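PDB 6F8H: XRE family transcriptional regulator from Pseudomonas putida, which is the antitoxin GraA, a HigA-type helix-turn-helix protein that counteracts the toxin GraT and probably binds operator DNA as a dimer to repress its own operon. Local coordinates for the interface of chains A and B. Residues are numbered along the deposited sequence; one frame, centred on the assembly and turned at random. Chains: chain A/B, XRE family transcriptional regulator.

Contact 1: the interface of chains A and B. Residues chain A 59-60, 62-63, 73-74, 77-78, 81; chain B 81, 84-86, 88.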
ATOM      1  N   ALA A  59      -6.540  -3.318  -2.491  1.00 28.43           N
ATOM      2  CA  ALA A  59      -6.110  -4.107  -3.643  1.00 32.35           C
ATOM      3  C   ALA A  59      -7.316  -4.480  -4.520  1.00 28.63           C
ATOM      4  O   ALA A  59      -7.255  -4.391  -5.750  1.00 28.97           O
ATOM      5  CB  ALA A  59      -5.358  -5.350  -3.190  1.00 30.21           C
ATOM      6  N   ASP A  60      -8.417  -4.864  -3.881  1.00 27.19           N
ATOM      7  CA  ASP A  60      -9.665  -5.148  -4.603  1.00 28.74           C
ATOM      8  C   ASP A  60     -10.134  -3.931  -5.405  1.00 27.41           C
ATOM      9  O   ASP A  60     -10.486  -4.038  -6.584  1.00 26.04           O
ATOM     10  CB  ASP A  60     -10.760  -5.592  -3.611  1.00 28.34           C
ATOM     11  CG  ASP A  60     -12.031  -6.077  -4.313  1.00 31.83           C
ATOM     12  OD1 ASP A  60     -12.931  -5.256  -4.589  1.00 30.44           O
ATOM     13  OD2 ASP A  60     -12.137  -7.291  -4.583  1.00 37.91           O
ATOM     14  N   ALA A  62      -8.409  -1.341  -6.424  1.00 21.79           N
ATOM     15  CA  ALA A  62      -7.450  -0.982  -7.455  1.00 25.07           C
ATOM     16  C   ALA A  62      -7.621  -1.853  -8.714  1.00 25.84           C
ATOM     17  O   ALA A  62      -7.489  -1.364  -9.827  1.00 26.89           O
ATOM     18  CB  ALA A  62      -6.057  -1.106  -6.921  1.00 26.02           C
ATOM     19  N   LEU A  63      -7.906  -3.136  -8.519  1.00 27.34           N
ATOM     20  CA  LEU A  63      -8.220  -4.042  -9.623  1.00 27.14           C
ATOM     21  C   LEU A  63      -9.500  -3.620 -10.340  1.00 26.42           C
ATOM     22  O   LEU A  63      -9.546  -3.572 -11.579  1.00 23.84           O
ATOM     23  CB  LEU A  63      -8.357  -5.483  -9.111  1.00 29.10           C
ATOM     24  CG  LEU A  63      -7.067  -6.153  -8.622  1.00 30.94           C
ATOM     25  CD1 LEU A  63      -7.312  -7.560  -8.155  1.00 34.52           C
ATOM     26  CD2 LEU A  63      -6.044  -6.143  -9.745  1.00 38.48           C
ATOM     27  N   PRO A  73      -3.563  -1.789 -12.175  1.00 28.23           N
ATOM     28  CA  PRO A  73      -3.958  -1.617 -10.782  1.00 28.42           C
ATOM     29  C   PRO A  73      -2.785  -1.088  -9.939  1.00 31.74           C
ATOM     30  O   PRO A  73      -3.027  -0.479  -8.900  1.00 26.65           O
ATOM     31  CB  PRO A  73      -4.391  -3.026 -10.363  1.00 27.74           C
ATOM     32  CG  PRO A  73      -3.588  -3.928 -11.223  1.00 32.79           C
ATOM     33  CD  PRO A  73      -3.409  -3.212 -12.543  1.00 32.05           C
ATOM     34  N   GLU A  74      -1.547  -1.269 -10.405  1.00 27.87           N
ATOM     35  CA  GLU A  74      -0.396  -0.694  -9.710  1.00 28.39           C
ATOM     36  C   GLU A  74      -0.493   0.840  -9.661  1.00 26.05           C
ATOM     37  O   GLU A  74      -0.115   1.448  -8.663  1.00 28.76           O
ATOM     38  CB  GLU A  74       0.919  -1.129 -10.367  1.00 28.00           C
ATOM     39  CG  GLU A  74       1.351  -2.572 -10.021  1.00 36.31           C
ATOM     40  CD  GLU A  74       0.618  -3.634 -10.835  1.00 40.48           C
ATOM     41  OE1 GLU A  74      -0.211  -3.274 -11.705  1.00 33.25           O
ATOM     42  OE2 GLU A  74       0.888  -4.834 -10.607  1.00 41.42           O
ATOM     43  N   LEU A  77      -2.538   1.650  -6.467  1.00 26.00           N
ATOM     44  CA  LEU A  77      -1.900   1.270  -5.209  1.00 25.55           C
ATOM     45  C   LEU A  77      -0.589   2.026  -4.989  1.00 24.84           C
ATOM     46  O   LEU A  77      -0.236   2.335  -3.855  1.00 23.70           O
ATOM     47  CB  LEU A  77      -1.635  -0.240  -5.155  1.00 28.07           C
ATOM     48  CG  LEU A  77      -2.852  -1.154  -4.983  1.00 32.94           C
ATOM     49  CD1 LEU A  77      -2.459  -2.495  -4.375  1.00 33.44           C
ATOM     50  CD2 LEU A  77      -3.894  -0.478  -4.126  1.00 27.80           C
ATOM     51  N   ASN A  78       0.134   2.317  -6.069  1.00 22.70           N
ATOM     52  CA  ASN A  78       1.324   3.153  -5.941  1.00 24.93           C
ATOM     53  C   ASN A  78       0.967   4.588  -5.544  1.00 24.91           C
ATOM     54  O   ASN A  78       1.709   5.227  -4.809  1.00 25.77           O
ATOM     55  CB  ASN A  78       2.145   3.136  -7.236  1.00 26.27           C
ATOM     56  CG  ASN A  78       2.766   1.774  -7.504  1.00 28.81           C
ATOM     57  OD1 ASN A  78       2.792   0.910  -6.627  1.00 30.98           O
ATOM     58  ND2 ASN A  78       3.286   1.584  -8.705  1.00 28.87           N
ATOM     59  N   THR A  81       0.309   4.122  -1.731  1.00 26.97           N
ATOM     60  CA  THR A  81       1.480   4.001  -0.857  1.00 31.06           C
ATOM     61  C   THR A  81       2.326   5.287  -0.853  1.00 27.40           C
ATOM     62  O   THR A  81       2.915   5.624   0.165  1.00 29.46           O
ATOM     63  CB  THR A  81       2.379   2.818  -1.233  1.00 27.95           C
ATOM     64  OG1 THR A  81       2.835   2.985  -2.567  1.00 32.22           O
ATOM     65  CG2 THR A  81       1.618   1.473  -1.103  1.00 32.08           C
TER
ATOM     66  N   THR B  81       2.485  -4.006  -1.938  1.00 26.25           N
ATOM     67  CA  THR B  81       1.537  -3.758  -3.030  1.00 27.01           C
ATOM     68  C   THR B  81       1.438  -4.978  -3.982  1.00 29.46           C
ATOM     69  O   THR B  81       0.341  -5.457  -4.310  1.00 29.90           O
ATOM     70  CB  THR B  81       1.948  -2.501  -3.828  1.00 26.10           C
ATOM     71  OG1 THR B  81       1.530  -1.331  -3.117  1.00 30.39           O
ATOM     72  CG2 THR B  81       1.308  -2.478  -5.214  1.00 28.99           C
ATOM     73  N   ASP B  84      -0.290  -7.923  -2.222  1.00 31.73           N
ATOM     74  CA  ASP B  84      -1.720  -7.727  -2.051  1.00 32.09           C
ATOM     75  C   ASP B  84      -2.457  -7.838  -3.374  1.00 29.68           C
ATOM     76  O   ASP B  84      -3.545  -8.396  -3.419  1.00 31.82           O
ATOM     77  CB  ASP B  84      -2.004  -6.374  -1.380  1.00 30.06           C
ATOM     78  CG  ASP B  84      -1.698  -6.402   0.098  1.00 36.50           C
ATOM     79  OD1 ASP B  84      -1.725  -7.512   0.665  1.00 38.33           O
ATOM     80  OD2 ASP B  84      -1.431  -5.338   0.702  1.00 39.31           O
ATOM     81  N   LEU B  85      -1.868  -7.319  -4.448  1.00 26.67           N
ATOM     82  CA  LEU B  85      -2.493  -7.427  -5.764  1.00 32.48           C
ATOM     83  C   LEU B  85      -2.533  -8.865  -6.267  1.00 36.22           C
ATOM     84  O   LEU B  85      -3.555  -9.330  -6.745  1.00 35.11           O
ATOM     85  CB  LEU B  85      -1.769  -6.570  -6.794  1.00 29.24           C
ATOM     86  CG  LEU B  85      -2.114  -5.089  -6.793  1.00 37.69           C
ATOM     87  CD1 LEU B  85      -1.333  -4.383  -7.893  1.00 38.01           C
ATOM     88  CD2 LEU B  85      -3.622  -4.889  -6.953  1.00 38.47           C
ATOM     89  N   ARG B  86      -1.420  -9.549  -6.172  1.00 39.59           N
ATOM     90  CA  ARG B  86      -1.339 -10.912  -6.614  1.00 44.45           C
ATOM     91  C   ARG B  86      -2.314 -11.765  -5.837  1.00 43.97           C
ATOM     92  O   ARG B  86      -2.954 -12.623  -6.363  1.00 48.28           O
ATOM     93  CB  ARG B  86       0.054 -11.413  -6.399  1.00 38.72           C
ATOM     94  CG  ARG B  86       0.613 -12.107  -7.582  1.00 51.61           C
ATOM     95  CD  ARG B  86       0.554 -11.252  -8.827  1.00 54.59           C
ATOM     96  NE  ARG B  86       1.292 -10.018  -8.657  1.00 55.06           N
ATOM     97  CZ  ARG B  86       1.000  -8.865  -9.238  1.00 52.72           C
ATOM     98  NH1 ARG B  86      -0.039  -8.746 -10.044  1.00 49.35           N
ATOM     99  NH2 ARG B  86       1.759  -7.825  -8.970  1.00 46.94           N
ATOM    100  N   ALA B  88      -5.059 -10.690  -4.291  1.00 33.71           N
ATOM    101  CA  ALA B  88      -6.402 -10.293  -4.690  1.00 33.51           C
ATOM    102  C   ALA B  88      -6.808 -10.973  -5.998  1.00 39.30           C
ATOM    103  O   ALA B  88      -7.908 -11.528  -6.085  1.00 40.48           O
ATOM    104  CB  ALA B  88      -6.496  -8.759  -4.825  1.00 34.40           C
TER
HETATM  105  O   HOH W   1       3.298   0.547  -4.015  1.00 26.84           O

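Contact 2: the interface of chains A and B. Residues chain A 35-36, 39-40, 67-69; chain B 99-103.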
ATOM      1  N   ALA A  35     -22.679   6.597 -10.647  1.00 27.03           N
ATOM      2  CA  ALA A  35     -22.338   5.987 -11.930  1.00 31.15           C
ATOM      3  C   ALA A  35     -21.026   5.199 -11.827  1.00 27.75           C
ATOM      4  O   ALA A  35     -20.934   4.046 -12.285  1.00 29.15           O
ATOM      5  CB  ALA A  35     -22.255   7.039 -13.018  1.00 31.50           C
ATOM      6  N   LEU A  36     -20.020   5.784 -11.183  1.00 28.02           N
ATOM      7  CA  LEU A  36     -18.733   5.089 -11.057  1.00 27.44           C
ATOM      8  C   LEU A  36     -18.891   3.812 -10.242  1.00 25.11           C
ATOM      9  O   LEU A  36     -18.386   2.744 -10.624  1.00 21.93           O
ATOM     10  CB  LEU A  36     -17.679   6.005 -10.423  1.00 26.97           C
ATOM     11  CG  LEU A  36     -16.306   5.376 -10.269  1.00 26.91           C
ATOM     12  CD1 LEU A  36     -15.732   4.886 -11.625  1.00 27.25           C
ATOM     13  CD2 LEU A  36     -15.362   6.341  -9.579  1.00 27.49           C
ATOM     14  N   ALA A  39     -20.444   0.864 -12.103  1.00 28.13           N
ATOM     15  CA  ALA A  39     -19.517   0.241 -13.040  1.00 28.64           C
ATOM     16  C   ALA A  39     -18.427  -0.541 -12.298  1.00 30.10           C
ATOM     17  O   ALA A  39     -17.991  -1.604 -12.755  1.00 32.28           O
ATOM     18  CB  ALA A  39     -18.900   1.295 -13.972  1.00 29.51           C
ATOM     19  N   LEU A  40     -17.998  -0.019 -11.150  1.00 28.99           N
ATOM     20  CA  LEU A  40     -17.027  -0.702 -10.287  1.00 28.82           C
ATOM     21  C   LEU A  40     -17.562  -1.967  -9.627  1.00 29.48           C
ATOM     22  O   LEU A  40     -16.784  -2.805  -9.161  1.00 29.27           O
ATOM     23  CB  LEU A  40     -16.535   0.242  -9.189  1.00 26.67           C
ATOM     24  CG  LEU A  40     -15.644   1.413  -9.619  1.00 25.03           C
ATOM     25  CD1 LEU A  40     -15.279   2.314  -8.418  1.00 26.03           C
ATOM     26  CD2 LEU A  40     -14.395   0.883 -10.301  1.00 26.31           C
ATOM     27  N   ILE A  67      -9.812  -2.126 -14.372  1.00 27.26           N
ATOM     28  CA  ILE A  67     -10.719  -2.621 -15.396  1.00 27.51           C
ATOM     29  C   ILE A  67     -11.666  -1.522 -15.836  1.00 28.84           C
ATOM     30  O   ILE A  67     -11.831  -1.268 -17.024  1.00 28.47           O
ATOM     31  CB  ILE A  67     -11.539  -3.838 -14.908  1.00 25.11           C
ATOM     32  CG1 ILE A  67     -10.602  -5.009 -14.650  1.00 28.17           C
ATOM     33  CG2 ILE A  67     -12.547  -4.248 -15.964  1.00 32.06           C
ATOM     34  CD1 ILE A  67     -11.313  -6.238 -14.186  1.00 35.02           C
ATOM     35  N   CYS A  68     -12.259  -0.852 -14.858  1.00 24.64           N
ATOM     36  CA  CYS A  68     -13.308   0.116 -15.123  1.00 28.13           C
ATOM     37  C   CYS A  68     -12.806   1.338 -15.888  1.00 32.88           C
ATOM     38  O   CYS A  68     -13.501   1.847 -16.771  1.00 31.12           O
ATOM     39  CB  CYS A  68     -13.959   0.549 -13.799  1.00 28.31           C
ATOM     40  SG  CYS A  68     -15.274   1.742 -13.993  1.00 36.75           S
ATOM     41  N   LEU A  69     -11.599   1.802 -15.567  1.00 25.75           N
ATOM     42  CA  LEU A  69     -11.115   3.061 -16.139  1.00 31.60           C
ATOM     43  C   LEU A  69      -9.919   2.894 -17.074  1.00 30.63           C
ATOM     44  O   LEU A  69      -9.343   3.893 -17.509  1.00 29.87           O
ATOM     45  CB  LEU A  69     -10.737   4.050 -15.022  1.00 26.84           C
ATOM     46  CG  LEU A  69     -11.784   4.427 -13.977  1.00 28.50           C
ATOM     47  CD1 LEU A  69     -11.143   5.193 -12.829  1.00 25.29           C
ATOM     48  CD2 LEU A  69     -12.902   5.249 -14.610  1.00 31.36           C
TER
ATOM     49  N   SER B  99     -18.040  -8.689 -12.272  1.00 35.93           N
ATOM     50  CA  SER B  99     -18.906  -7.673 -11.672  1.00 35.48           C
ATOM     51  C   SER B  99     -18.557  -6.233 -12.070  1.00 36.63           C
ATOM     52  O   SER B  99     -19.274  -5.294 -11.707  1.00 39.20           O
ATOM     53  CB  SER B  99     -18.891  -7.809 -10.144  1.00 38.63           C
ATOM     54  OG  SER B  99     -17.578  -7.682  -9.622  1.00 37.45           O
ATOM     55  N   VAL B 100     -17.482  -6.051 -12.826  1.00 34.21           N
ATOM     56  CA  VAL B 100     -17.059  -4.714 -13.240  1.00 33.41           C
ATOM     57  C   VAL B 100     -17.371  -4.446 -14.711  1.00 34.71           C
ATOM     58  O   VAL B 100     -17.148  -5.311 -15.552  1.00 37.68           O
ATOM     59  CB  VAL B 100     -15.537  -4.515 -13.017  1.00 32.46           C
ATOM     60  CG1 VAL B 100     -15.072  -3.160 -13.559  1.00 31.34           C
ATOM     61  CG2 VAL B 100     -15.188  -4.677 -11.557  1.00 31.95           C
ATOM     62  N   GLN B 101     -17.884  -3.255 -15.018  1.00 32.81           N
ATOM     63  CA  GLN B 101     -18.061  -2.822 -16.409  1.00 37.95           C
ATOM     64  C   GLN B 101     -17.234  -1.570 -16.694  1.00 40.67           C
ATOM     65  O   GLN B 101     -17.194  -0.633 -15.881  1.00 33.14           O
ATOM     66  CB  GLN B 101     -19.527  -2.515 -16.745  1.00 38.34           C
ATOM     67  CG  GLN B 101     -20.507  -3.666 -16.635  1.00 43.10           C
ATOM     68  CD  GLN B 101     -21.895  -3.275 -17.141  1.00 48.27           C
ATOM     69  OE1 GLN B 101     -22.085  -2.177 -17.664  1.00 51.83           O
ATOM     70  NE2 GLN B 101     -22.867  -4.168 -16.984  1.00 53.16           N
ATOM     71  N   ARG B 102     -16.590  -1.561 -17.858  1.00 38.10           N
ATOM     72  CA  ARG B 102     -15.908  -0.380 -18.364  1.00 38.47           C
ATOM     73  C   ARG B 102     -16.861   0.804 -18.301  1.00 38.87           C
ATOM     74  O   ARG B 102     -17.975   0.733 -18.805  1.00 36.93           O
ATOM     75  CB  ARG B 102     -15.436  -0.620 -19.802  1.00 43.41           C
ATOM     76  CG  ARG B 102     -14.076  -0.036 -20.188  1.00 47.17           C
ATOM     77  CD  ARG B 102     -13.745  -0.507 -21.606  1.00 48.20           C
ATOM     78  NE  ARG B 102     -12.380  -0.221 -22.047  1.00 62.31           N
ATOM     79  CZ  ARG B 102     -11.571  -1.126 -22.604  1.00 61.38           C
ATOM     80  NH1 ARG B 102     -11.980  -2.380 -22.769  1.00 60.74           N
ATOM     81  NH2 ARG B 102     -10.350  -0.784 -22.992  1.00 60.37           N
ATOM     82  N   LEU B 103     -16.463   1.884 -17.664  1.00 35.62           N
ATOM     83  CA  LEU B 103     -17.318   3.037 -17.583  1.00 37.50           C
ATOM     84  C   LEU B 103     -17.430   3.724 -18.920  1.00 44.91           C
ATOM     85  O   LEU B 103     -16.481   3.891 -19.624  1.00 44.51           O
ATOM     86  CB  LEU B 103     -16.813   4.004 -16.554  1.00 41.49           C
ATOM     87  CG  LEU B 103     -17.768   5.136 -16.248  1.00 43.48           C
ATOM     88  CD1 LEU B 103     -18.981   4.572 -15.599  1.00 37.63           C
ATOM     89  CD2 LEU B 103     -17.135   6.167 -15.358  1.00 40.66           C
TER

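Contact 3: the interface of chains A and B. Residues chain A 60, 63-64, 67; chain B 89, 92, 95-96, 99-100.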
ATOM      1  N   ASP A  60      -8.417  -4.864  -3.881  1.00 27.19           N
ATOM      2  CA  ASP A  60      -9.665  -5.148  -4.603  1.00 28.74           C
ATOM      3  C   ASP A  60     -10.134  -3.931  -5.405  1.00 27.41           C
ATOM      4  O   ASP A  60     -10.486  -4.038  -6.584  1.00 26.04           O
ATOM      5  CB  ASP A  60     -10.760  -5.592  -3.611  1.00 28.34           C
ATOM      6  CG  ASP A  60     -12.031  -6.077  -4.313  1.00 31.83           C
ATOM      7  OD1 ASP A  60     -12.931  -5.256  -4.589  1.00 30.44           O
ATOM      8  OD2 ASP A  60     -12.137  -7.291  -4.583  1.00 37.91           O
ATOM      9  N   LEU A  63      -7.906  -3.136  -8.519  1.00 27.34           N
ATOM     10  CA  LEU A  63      -8.220  -4.042  -9.623  1.00 27.14           C
ATOM     11  C   LEU A  63      -9.500  -3.620 -10.340  1.00 26.42           C
ATOM     12  O   LEU A  63      -9.546  -3.572 -11.579  1.00 23.84           O
ATOM     13  CB  LEU A  63      -8.357  -5.483  -9.111  1.00 29.10           C
ATOM     14  CG  LEU A  63      -7.067  -6.153  -8.622  1.00 30.94           C
ATOM     15  CD1 LEU A  63      -7.312  -7.560  -8.155  1.00 34.52           C
ATOM     16  CD2 LEU A  63      -6.044  -6.143  -9.745  1.00 38.48           C
ATOM     17  N   ARG A  64     -10.535  -3.315  -9.552  1.00 24.41           N
ATOM     18  CA  ARG A  64     -11.804  -2.828 -10.088  1.00 23.04           C
ATOM     19  C   ARG A  64     -11.603  -1.542 -10.886  1.00 25.09           C
ATOM     20  O   ARG A  64     -12.118  -1.408 -11.998  1.00 23.40           O
ATOM     21  CB  ARG A  64     -12.825  -2.613  -8.949  1.00 23.91           C
ATOM     22  CG  ARG A  64     -13.209  -3.940  -8.263  1.00 22.20           C
ATOM     23  CD  ARG A  64     -14.200  -3.812  -7.108  1.00 28.27           C
ATOM     24  NE  ARG A  64     -14.573  -5.142  -6.612  1.00 30.82           N
ATOM     25  CZ  ARG A  64     -15.535  -5.897  -7.145  1.00 31.40           C
ATOM     26  NH1 ARG A  64     -16.251  -5.444  -8.162  1.00 29.69           N
ATOM     27  NH2 ARG A  64     -15.791  -7.096  -6.652  1.00 37.16           N
ATOM     28  N   ILE A  67      -9.812  -2.126 -14.372  1.00 27.26           N
ATOM     29  CA  ILE A  67     -10.719  -2.621 -15.396  1.00 27.51           C
ATOM     30  C   ILE A  67     -11.666  -1.522 -15.836  1.00 28.84           C
ATOM     31  O   ILE A  67     -11.831  -1.268 -17.024  1.00 28.47           O
ATOM     32  CB  ILE A  67     -11.539  -3.838 -14.908  1.00 25.11           C
ATOM     33  CG1 ILE A  67     -10.602  -5.009 -14.650  1.00 28.17           C
ATOM     34  CG2 ILE A  67     -12.547  -4.248 -15.964  1.00 32.06           C
ATOM     35  CD1 ILE A  67     -11.313  -6.238 -14.186  1.00 35.02           C
TER
ATOM     36  N   GLU B  89      -5.915 -10.932  -6.996  1.00 32.82           N
ATOM     37  CA  GLU B  89      -6.168 -11.530  -8.311  1.00 37.28           C
ATOM     38  C   GLU B  89      -6.406 -13.035  -8.210  1.00 40.36           C
ATOM     39  O   GLU B  89      -7.243 -13.586  -8.920  1.00 42.24           O
ATOM     40  CB  GLU B  89      -4.998 -11.277  -9.268  1.00 39.67           C
ATOM     41  CG  GLU B  89      -4.732  -9.830  -9.579  1.00 40.25           C
ATOM     42  CD  GLU B  89      -3.335  -9.608 -10.132  1.00 46.33           C
ATOM     43  OE1 GLU B  89      -2.594 -10.601 -10.284  1.00 46.38           O
ATOM     44  OE2 GLU B  89      -2.970  -8.438 -10.393  1.00 47.46           O
ATOM     45  N   HIS B  92      -9.953 -13.320  -5.808  1.00 45.84           N
ATOM     46  CA  HIS B  92     -11.212 -12.665  -6.151  1.00 44.80           C
ATOM     47  C   HIS B  92     -11.240 -12.203  -7.595  1.00 39.43           C
ATOM     48  O   HIS B  92     -12.147 -11.483  -8.003  1.00 41.17           O
ATOM     49  CB  HIS B  92     -11.469 -11.476  -5.226  1.00 45.96           C
ATOM     50  CG  HIS B  92     -11.290 -11.793  -3.777  1.00 52.49           C
ATOM     51  ND1 HIS B  92     -12.029 -12.763  -3.132  1.00 58.36           N
ATOM     52  CD2 HIS B  92     -10.460 -11.268  -2.845  1.00 50.29           C
ATOM     53  CE1 HIS B  92     -11.658 -12.825  -1.865  1.00 55.63           C
ATOM     54  NE2 HIS B  92     -10.708 -11.927  -1.665  1.00 59.64           N
ATOM     55  N   GLU B  95     -14.420 -13.141  -9.511  1.00 39.36           N
ATOM     56  CA  GLU B  95     -15.488 -12.343  -8.934  1.00 38.70           C
ATOM     57  C   GLU B  95     -15.426 -10.888  -9.420  1.00 39.86           C
ATOM     58  O   GLU B  95     -16.452 -10.267  -9.689  1.00 36.70           O
ATOM     59  CB  GLU B  95     -15.396 -12.405  -7.415  1.00 43.19           C
ATOM     60  CG  GLU B  95     -16.607 -11.899  -6.680  1.00 50.47           C
ATOM     61  CD  GLU B  95     -16.775 -12.603  -5.346  1.00 65.76           C
ATOM     62  OE1 GLU B  95     -15.902 -13.441  -5.001  1.00 63.99           O
ATOM     63  OE2 GLU B  95     -17.778 -12.326  -4.652  1.00 72.61           O
ATOM     64  N   ILE B  96     -14.213 -10.359  -9.552  1.00 35.57           N
ATOM     65  CA  ILE B  96     -14.027  -8.978  -9.971  1.00 37.35           C
ATOM     66  C   ILE B  96     -14.330  -8.811 -11.463  1.00 32.75           C
ATOM     67  O   ILE B  96     -15.032  -7.886 -11.871  1.00 29.57           O
ATOM     68  CB  ILE B  96     -12.588  -8.496  -9.648  1.00 36.31           C
ATOM     69  CG1 ILE B  96     -12.420  -8.295  -8.133  1.00 36.18           C
ATOM     70  CG2 ILE B  96     -12.243  -7.201 -10.417  1.00 32.09           C
ATOM     71  CD1 ILE B  96     -10.957  -8.059  -7.690  1.00 33.10           C
ATOM     72  N   SER B  99     -18.040  -8.689 -12.272  1.00 35.93           N
ATOM     73  CA  SER B  99     -18.906  -7.673 -11.672  1.00 35.48           C
ATOM     74  C   SER B  99     -18.557  -6.233 -12.070  1.00 36.63           C
ATOM     75  O   SER B  99     -19.274  -5.294 -11.707  1.00 39.20           O
ATOM     76  CB  SER B  99     -18.891  -7.809 -10.144  1.00 38.63           C
ATOM     77  OG  SER B  99     -17.578  -7.682  -9.622  1.00 37.45           O
ATOM     78  N   VAL B 100     -17.482  -6.051 -12.826  1.00 34.21           N
ATOM     79  CA  VAL B 100     -17.059  -4.714 -13.240  1.00 33.41           C
ATOM     80  C   VAL B 100     -17.371  -4.446 -14.711  1.00 34.71           C
ATOM     81  O   VAL B 100     -17.148  -5.311 -15.552  1.00 37.68           O
ATOM     82  CB  VAL B 100     -15.537  -4.515 -13.017  1.00 32.46           C
ATOM     83  CG1 VAL B 100     -15.072  -3.160 -13.559  1.00 31.34           C
ATOM     84  CG2 VAL B 100     -15.188  -4.677 -11.557  1.00 31.95           C
TER
HETATM   85  O   HOH W   2     -18.032  -8.967  -6.662  1.00 42.11           O

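Contact 1: the interface of chains A and B
Water 1, lodged between helix 73-99 of chain A and helix 73-97 of chain B, is gripped by three side-chain oxygens: the amide oxygen of A:Asn78 and the hydroxyls of A:Thr81 and B:Thr81, with OG1 of B:Thr81 2.7 Å from the water. No direct polar bond joins the threonines, which cross obliquely and sit differently. A:Thr81 holds OG1 between its backbone N and carbonyl carbon (chi1 60°) and turns CG2 towards OG1 of B:Thr81, in van der Waals contact, whereas B:Thr81 turns OG1 beside its backbone N (chi1 -80°) and lays CG2 3.7 Å from CB of A:Leu77. Next to this bridge the contact becomes an apolar core of what is probably the GraA dimer. A:Leu77 and B:Leu85 meet tip to tip, CD1 of the first 3.6 Å from CG of the second, while CD2 of B:Leu85 also touches A:Leu63 and A:Pro73. At the start of helix 59-69, A:Ala59 CB lies 3.6 Å from the backbone O of B:Asp84; one turn on, A:Leu63 CD1 meets B:Ala88 CB. A:Glu74, bent at chi2 (80°), passes its carboxylate over CD1 of B:Leu85 towards B:Arg86; the two charged planes are nearly coplanar, and OE2 of A:Glu74 makes a long salt bridge, 3.5 Å, to NH2 of B:Arg86.

Contact 2: the interface of chains A and B
The C-terminal segment after helix 73-97 of chain B, extended from B:Val100 to B:Leu103, reaches across to helices 33-40 and 59-69 of chain A, part of the helix-turn-helix domain. This tail probably helps to hold the two subunits together, first through backbone hydrogen bonds. The amide N of B:Gln101 donates to the carbonyl O of A:Ala39 over 2.8 Å, a fairly straight bond (158° at the hydrogen) on a lone pair in the carbonyl plane. Two residues on, the amide N of B:Leu103 reaches O of A:Cys68 at 3.1 Å, again in plane and straighter still (167°). Both acceptors lie near the C-terminal ends of their helices, where carbonyls lack the next turn's N-H as a partner, so the tail's N-H groups probably take that place. A weak third interaction may run from the thiol SG of A:Cys68 to the carbonyl O of B:Gln101.

Apolar packing alternates with these bonds. B:Val100 sends CG1, anti to its backbone N, against CG2 of A:Ile67 at 3.7 Å, and its other branch, CG2, lies 3.4 Å from the carbonyl O of A:Leu40. B:Leu103, the residue of the tail with most surface buried, has CG anti to its backbone N (chi1 -171°); its CB rests on SG of A:Cys68, and CD2 points towards A:Leu36, which it crosses at about a right angle. The other branch ends with CD1 of B:Leu103 3.7 Å from CB of A:Ala39.

Contact 3: the interface of chains A and B
B:Ile96, near the end of helix 73-97, buries 77 Å² against one side of helix 59-69 of chain A, helix-against-helix packing with a polar rim that continues the probable dimer interface. Its CG1 stands beside the backbone N (chi1 -72°), carrying CD1 to a point 3.7 Å from CD1 of A:Leu63, whose side chain it crosses at about a right angle. The same methyl lies 3.4 Å from OD2 of A:Asp60, the two side chains sliding past each other in opposite directions. The second branch, CG2, reaches CD1 of A:Ile67 and CG of A:Arg64.

A:Arg64, with 69 Å² buried, stretches out from CG to NE across B:Ile96 and B:Val100. One face of its guanidinium rests near its rim on CG1 of B:Ile96, 3.6 Å below the plane. NE makes a salt bridge within chain A to OD1 of A:Asp60 at 2.6 Å; the donor meets the oxygen from above the carboxylate plane, yet the oxygen lies in the guanidinium plane. This bond should fix the rotation of the group and may partly balance its charge. NH1 can then donate across the interface to the hydroxyl OG of B:Ser99 at 3.0 Å (151° at the hydrogen), while NH2 binds water 2, which also touches that hydroxyl. B:Ser99, with OG in the crowded position (chi1 58°), is itself oriented as a donor: OG bonds the backbone O of B:Glu95 in plane, on a lone pair, at 2.8 Å.

Contact 3 lies between the others: the C-alpha centres are about 11 Å from contact 1 to contact 3, 9 Å from contact 3 to contact 2, and 16 Å from contact 1 to contact 2. A:Asp60 and A:Leu63 join contacts 1 and 3, and A:Ile67, B:Ser99 and B:Val100 join contacts 3 and 2. Helix 59-69 of chain A takes part in all three as the long helix of chain B and then its tail pass along it. With the twin contacts made by two-fold symmetry, this continuous surface is consistent with a dimer that sets the spacing of two DNA-binding domains.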